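Local coordinates for B12-binding domain-containing protein (Kitasatospora setae, PDB 6WTE) that acts as a cobalamin- and [4Fe-4S]-cluster-binding methyltransferase of the radical SAM superfamily and, as a TsrM, probably methylates tryptophan at C2 by a non-radical route, at residues A504-D507 with R513-L516; M522-N527 with S549-R554. One frame throughout, in Å; residues are numbered along the deposited sequence.

Contact 1: residues A504-D507 with R513-L516; sequences ALID and RVML
I506 reaches from the loop after helix 491-503 toward two side chains of the facing segment, V514 and L516, and it uses a different branch for each. Its CG1 methylene meets the forked end of L516, 3.9 Å from CD1 and 4.0 Å from CD2, so that the leucine lays both methyls against one carbon. The other branch, the CG2 methyl, goes to V514, where it lies 4.1 Å from CG2. The first torsion of I506 (chi1 -56°) makes this division possible: CG2 stands opposite the backbone N, while CG1 swings to the N side, so one residue can serve both neighbours. In each pair the side chains approach antiparallel and slip past one another, flank against flank. V514 offers the methyl that sits between its own backbone N and carbonyl carbon. The backbones stay well apart, with the CA atoms of I506 and V514 at 8.4 Å, and no hydrogen bond links the segments; the contact is made by apolar side-chain carbons. V514 and L516, two residues apart, both turn their CB toward I506, whereas M515 between them packs on W548 and W551. Strand 514-515 runs parallel to strand 404-412, the last of the six parallel strands expected of a radical SAM partial barrel, through backbone bonds of R513 and M515 to T405 and of M515 to F407. F407 touches both I506 and L516; in helix 387-398 V394 meets I506 and M398 meets V514, and L502 and W503 of helix 491-503 adjoin L516.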
loop_
_atom_site.group_PDB
_atom_site.type_symbol
_atom_site.label_atom_id
_atom_site.label_comp_id
_atom_site.label_asym_id
_atom_site.label_seq_id
_atom_site.Cartn_x
_atom_site.Cartn_y
_atom_site.Cartn_z
ATOM N N ALA A 504 -20.289 -2.675 19.490
ATOM C CA ALA A 504 -20.932 -3.118 20.720
ATOM C C ALA A 504 -20.063 -4.063 21.536
ATOM O O ALA A 504 -20.376 -4.308 22.707
ATOM C CB ALA A 504 -22.265 -3.794 20.399
ATOM N N LEU A 505 -18.996 -4.607 20.954
ATOM C CA LEU A 505 -18.119 -5.512 21.684
ATOM C C LEU A 505 -17.055 -4.794 22.507
ATOM O O LEU A 505 -16.419 -5.431 23.353
ATOM C CB LEU A 505 -17.439 -6.479 20.716
ATOM C CG LEU A 505 -18.391 -7.402 19.960
ATOM C CD1 LEU A 505 -17.609 -8.276 19.000
ATOM C CD2 LEU A 505 -19.203 -8.246 20.935
ATOM N N ILE A 506 -16.841 -3.500 22.293
ATOM C CA ILE A 506 -15.764 -2.773 22.953
ATOM C C ILE A 506 -16.312 -2.093 24.198
ATOM O O ILE A 506 -17.312 -1.369 24.135
ATOM C CB ILE A 506 -15.119 -1.751 22.005
ATOM C CG1 ILE A 506 -14.628 -2.451 20.738
ATOM C CG2 ILE A 506 -13.986 -1.012 22.706
ATOM C CD1 ILE A 506 -13.592 -3.529 21.000
ATOM N N ASP A 507 -15.667 -2.340 25.332
ATOM C CA ASP A 507 -16.009 -1.618 26.545
ATOM C C ASP A 507 -15.769 -0.130 26.309
ATOM O O ASP A 507 -14.722 0.241 25.761
ATOM C CB ASP A 507 -15.167 -2.130 27.714
ATOM C CG ASP A 507 -15.675 -1.653 29.063
ATOM O OD1 ASP A 507 -15.847 -0.430 29.251
ATOM O OD2 ASP A 507 -15.911 -2.513 29.938
ATOM N N ARG A 513 -8.195 3.576 23.334
ATOM C CA ARG A 513 -7.073 2.787 22.841
ATOM C C ARG A 513 -7.448 1.855 21.694
ATOM O O ARG A 513 -6.683 0.939 21.382
ATOM C CB ARG A 513 -6.426 1.988 23.979
ATOM C CG ARG A 513 -7.284 0.892 24.623
ATOM C CD ARG A 513 -6.466 0.182 25.716
ATOM N NE ARG A 513 -7.180 -0.885 26.418
ATOM C CZ ARG A 513 -7.053 -2.182 26.148
ATOM N NH1 ARG A 513 -6.246 -2.591 25.175
ATOM N NH2 ARG A 513 -7.738 -3.075 26.848
ATOM N N VAL A 514 -8.596 2.072 21.048
ATOM C CA VAL A 514 -8.997 1.243 19.920
ATOM C C VAL A 514 -9.305 2.119 18.719
ATOM O O VAL A 514 -9.762 3.260 18.851
ATOM C CB VAL A 514 -10.223 0.359 20.232
ATOM C CG1 VAL A 514 -9.962 -0.501 21.447
ATOM C CG2 VAL A 514 -11.467 1.206 20.422
ATOM N N MET A 515 -9.063 1.559 17.538
ATOM C CA MET A 515 -9.476 2.138 16.267
ATOM C C MET A 515 -10.452 1.172 15.616
ATOM O O MET A 515 -10.081 0.040 15.299
ATOM C CB MET A 515 -8.273 2.380 15.364
ATOM C CG MET A 515 -7.409 3.548 15.803
ATOM S SD MET A 515 -6.146 3.860 14.562
ATOM C CE MET A 515 -5.350 5.324 15.213
ATOM N N LEU A 516 -11.685 1.625 15.412
ATOM C CA LEU A 516 -12.758 0.827 14.847
ATOM C C LEU A 516 -13.219 1.438 13.535
ATOM O O LEU A 516 -13.086 2.649 13.330
ATOM C CB LEU A 516 -13.950 0.762 15.808
ATOM C CG LEU A 516 -13.704 0.079 17.151
ATOM C CD1 LEU A 516 -14.751 0.513 18.156
ATOM C CD2 LEU A 516 -13.768 -1.411 16.944
#

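Contact 2: residues M522-N527 with S549-R554; sequences MSEHDN and SHWRGR. With EDO (1,2-ethanediol), chain O.
E524 OE1 is gripped twice, by R554 NE at 2.7 Å and by the O2 hydroxyl of a 1,2-ethanediol, probably from the crystallisation liquor, at 2.9 Å. The NE bond is nearly straight (171°), lies in the guanidinium plane and uses the syn lone pair of OE1. Beside it R554 NH2 reaches the syn lone pair of E524 OE2 at 3.0 Å, tilted somewhat from that plane. The result is a side-on, two-pronged salt bridge with carboxylate and guanidinium only 22° from coplanar. Both partners sit on turns: E524 is the third residue of a type II turn, M522 to H525, with left-handed backbone angles, while R554 ends a type I turn begun at W551 and enters helix 554-566 just after its N-cap, G553. CG of R554 falls between its backbone N and carbonyl carbon (chi1 56°), and the chain then runs extended, carrying the guanidinium over the indole of W551. There NH1 hangs 3.1 Å above the ring plane, off toward the rim, and donates to W551 O at 2.8 Å; the backbone N of R554 reaches the same oxygen from the opposite face of its carbonyl. H512 O takes a second bond from NH1 and H511 O one from NH2, so all five guanidinium N-H groups are used. A methionine here would probably leave the E524 carboxylate without its counter-charge and the H511 and H512 carbonyls short of a donor. W551 NE1 itself donates to V514 O, and the diol's O1 lies at the indole edge, 3.6 Å from CZ3.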
loop_
_atom_site.group_PDB
_atom_site.type_symbol
_atom_site.label_atom_id
_atom_site.label_comp_id
_atom_site.label_asym_id
_atom_site.label_seq_id
_atom_site.Cartn_x
_atom_site.Cartn_y
_atom_site.Cartn_z
ATOM N N MET A 522 -21.525 7.698 13.148
ATOM C CA MET A 522 -20.848 7.016 14.238
ATOM C C MET A 522 -19.810 7.928 14.884
ATOM O O MET A 522 -19.383 8.932 14.311
ATOM C CB MET A 522 -20.193 5.731 13.738
ATOM C CG MET A 522 -21.167 4.800 13.028
ATOM S SD MET A 522 -20.491 3.147 12.802
ATOM C CE MET A 522 -20.289 2.664 14.505
ATOM N N SER A 523 -19.410 7.561 16.098
ATOM C CA SER A 523 -18.475 8.378 16.859
ATOM C C SER A 523 -17.159 8.535 16.107
ATOM O O SER A 523 -16.557 7.550 15.675
ATOM C CB SER A 523 -18.231 7.748 18.229
ATOM O OG SER A 523 -17.405 8.570 19.032
ATOM N N GLU A 524 -16.730 9.788 15.936
ATOM C CA GLU A 524 -15.427 10.118 15.348
ATOM C C GLU A 524 -15.317 9.675 13.893
ATOM O O GLU A 524 -14.215 9.449 13.386
ATOM C CB GLU A 524 -14.277 9.526 16.167
ATOM C CG GLU A 524 -14.287 9.929 17.638
ATOM C CD GLU A 524 -13.068 9.428 18.390
ATOM O OE1 GLU A 524 -12.154 10.239 18.656
ATOM O OE2 GLU A 524 -13.016 8.223 18.705
ATOM N N HIS A 525 -16.442 9.544 13.195
ATOM C CA HIS A 525 -16.367 9.251 11.771
ATOM C C HIS A 525 -15.765 10.439 11.033
ATOM O O HIS A 525 -16.163 11.587 11.252
ATOM C CB HIS A 525 -17.741 8.921 11.197
ATOM C CG HIS A 525 -17.713 8.650 9.724
ATOM N ND1 HIS A 525 -18.211 9.536 8.792
ATOM C CD2 HIS A 525 -17.203 7.611 9.021
ATOM C CE1 HIS A 525 -18.027 9.045 7.579
ATOM N NE2 HIS A 525 -17.417 7.878 7.690
ATOM N N ASP A 526 -14.796 10.159 10.167
ATOM C CA ASP A 526 -14.085 11.178 9.410
ATOM C C ASP A 526 -14.604 11.190 7.978
ATOM O O ASP A 526 -14.621 10.151 7.311
ATOM C CB ASP A 526 -12.578 10.907 9.431
ATOM C CG ASP A 526 -11.762 12.100 8.979
ATOM O OD1 ASP A 526 -12.356 13.160 8.683
ATOM O OD2 ASP A 526 -10.520 11.974 8.923
ATOM N N ASN A 527 -15.024 12.360 7.516
ATOM C CA ASN A 527 -15.592 12.546 6.189
ATOM C C ASN A 527 -14.726 13.516 5.386
ATOM O O ASN A 527 -13.746 14.072 5.886
ATOM C CB ASN A 527 -17.035 13.053 6.292
ATOM C CG ASN A 527 -17.160 14.269 7.193
ATOM O OD1 ASN A 527 -16.770 15.375 6.818
ATOM N ND2 ASN A 527 -17.706 14.070 8.389
ATOM N N SER A 549 0.366 6.873 17.315
ATOM C CA SER A 549 1.099 7.069 18.563
ATOM C C SER A 549 0.492 8.156 19.438
ATOM O O SER A 549 0.871 8.271 20.608
ATOM C CB SER A 549 2.566 7.406 18.274
ATOM O OG SER A 549 2.724 8.743 17.823
ATOM N N HIS A 550 -0.424 8.960 18.900
ATOM C CA HIS A 550 -1.102 10.002 19.659
ATOM C C HIS A 550 -2.595 9.738 19.793
ATOM O O HIS A 550 -3.337 10.621 20.238
ATOM C CB HIS A 550 -0.852 11.362 19.001
ATOM C CG HIS A 550 0.600 11.693 18.865
ATOM N ND1 HIS A 550 1.445 11.774 19.950
ATOM C CD2 HIS A 550 1.362 11.936 17.772
ATOM C CE1 HIS A 550 2.665 12.063 19.534
ATOM N NE2 HIS A 550 2.643 12.167 18.216
ATOM N N TRP A 551 -3.049 8.537 19.434
ATOM C CA TRP A 551 -4.474 8.224 19.483
ATOM C C TRP A 551 -4.997 8.207 20.917
ATOM O O TRP A 551 -6.044 8.796 21.212
ATOM C CB TRP A 551 -4.715 6.881 18.786
ATOM C CG TRP A 551 -6.158 6.520 18.585
ATOM C CD1 TRP A 551 -6.843 5.519 19.209
ATOM C CD2 TRP A 551 -7.087 7.147 17.691
ATOM N NE1 TRP A 551 -8.145 5.484 18.759
ATOM C CE2 TRP A 551 -8.319 6.472 17.827
ATOM C CE3 TRP A 551 -6.997 8.212 16.787
ATOM C CZ2 TRP A 551 -9.453 6.834 17.101
ATOM C CZ3 TRP A 551 -8.126 8.566 16.061
ATOM C CH2 TRP A 551 -9.338 7.881 16.229
ATOM N N ARG A 552 -4.278 7.554 21.833
ATOM C CA ARG A 552 -4.748 7.498 23.219
ATOM C C ARG A 552 -5.022 8.886 23.785
ATOM O O ARG A 552 -6.009 9.087 24.503
ATOM C CB ARG A 552 -3.734 6.770 24.101
ATOM C CG ARG A 552 -3.785 5.263 23.982
ATOM C CD ARG A 552 -3.040 4.593 25.124
ATOM N NE ARG A 552 -3.099 3.141 24.985
ATOM C CZ ARG A 552 -2.799 2.274 25.942
ATOM N NH1 ARG A 552 -2.416 2.702 27.140
ATOM N NH2 ARG A 552 -2.898 0.973 25.702
ATOM N N GLY A 553 -4.181 9.862 23.453
ATOM C CA GLY A 553 -4.327 11.183 24.032
ATOM C C GLY A 553 -4.991 12.192 23.120
ATOM O O GLY A 553 -4.751 13.397 23.248
ATOM N N ARG A 554 -5.840 11.727 22.201
ATOM C CA ARG A 554 -6.361 12.638 21.185
ATOM C C ARG A 554 -7.225 13.740 21.791
ATOM O O ARG A 554 -7.196 14.885 21.322
ATOM C CB ARG A 554 -7.134 11.855 20.115
ATOM C CG ARG A 554 -8.285 10.990 20.612
ATOM C CD ARG A 554 -8.701 10.075 19.461
ATOM N NE ARG A 554 -9.865 9.238 19.741
ATOM C CZ ARG A 554 -9.805 8.095 20.414
ATOM N NH1 ARG A 554 -8.641 7.683 20.896
ATOM N NH2 ARG A 554 -10.901 7.369 20.608
HETATM C C1 EDO O . -10.489 12.001 14.849
HETATM O O1 EDO O . -9.775 11.061 14.034
HETATM C C2 EDO O . -10.595 11.454 16.265
HETATM O O2 EDO O . -11.149 12.444 17.145
#

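Overall arrangement
Contact 1 is a buried, wholly apolar patch, whereas contact 2 is partly buried and polar, with an exposed glutamate held by a buried arginine. Their centres are about 12 Å apart, and contact 1 closes along the chain before contact 2 opens. They meet at W551, the neighbour they share: segment 513-516 turns V514 and L516 to contact 1 and M515 to W551 of contact 2. Contact 1 joins a loop to the strand beside 404-412, and contact 2 joins two loops flanking helix 533-540. H511, between the segments of contact 1, touches I506 and gives its carbonyl to R554.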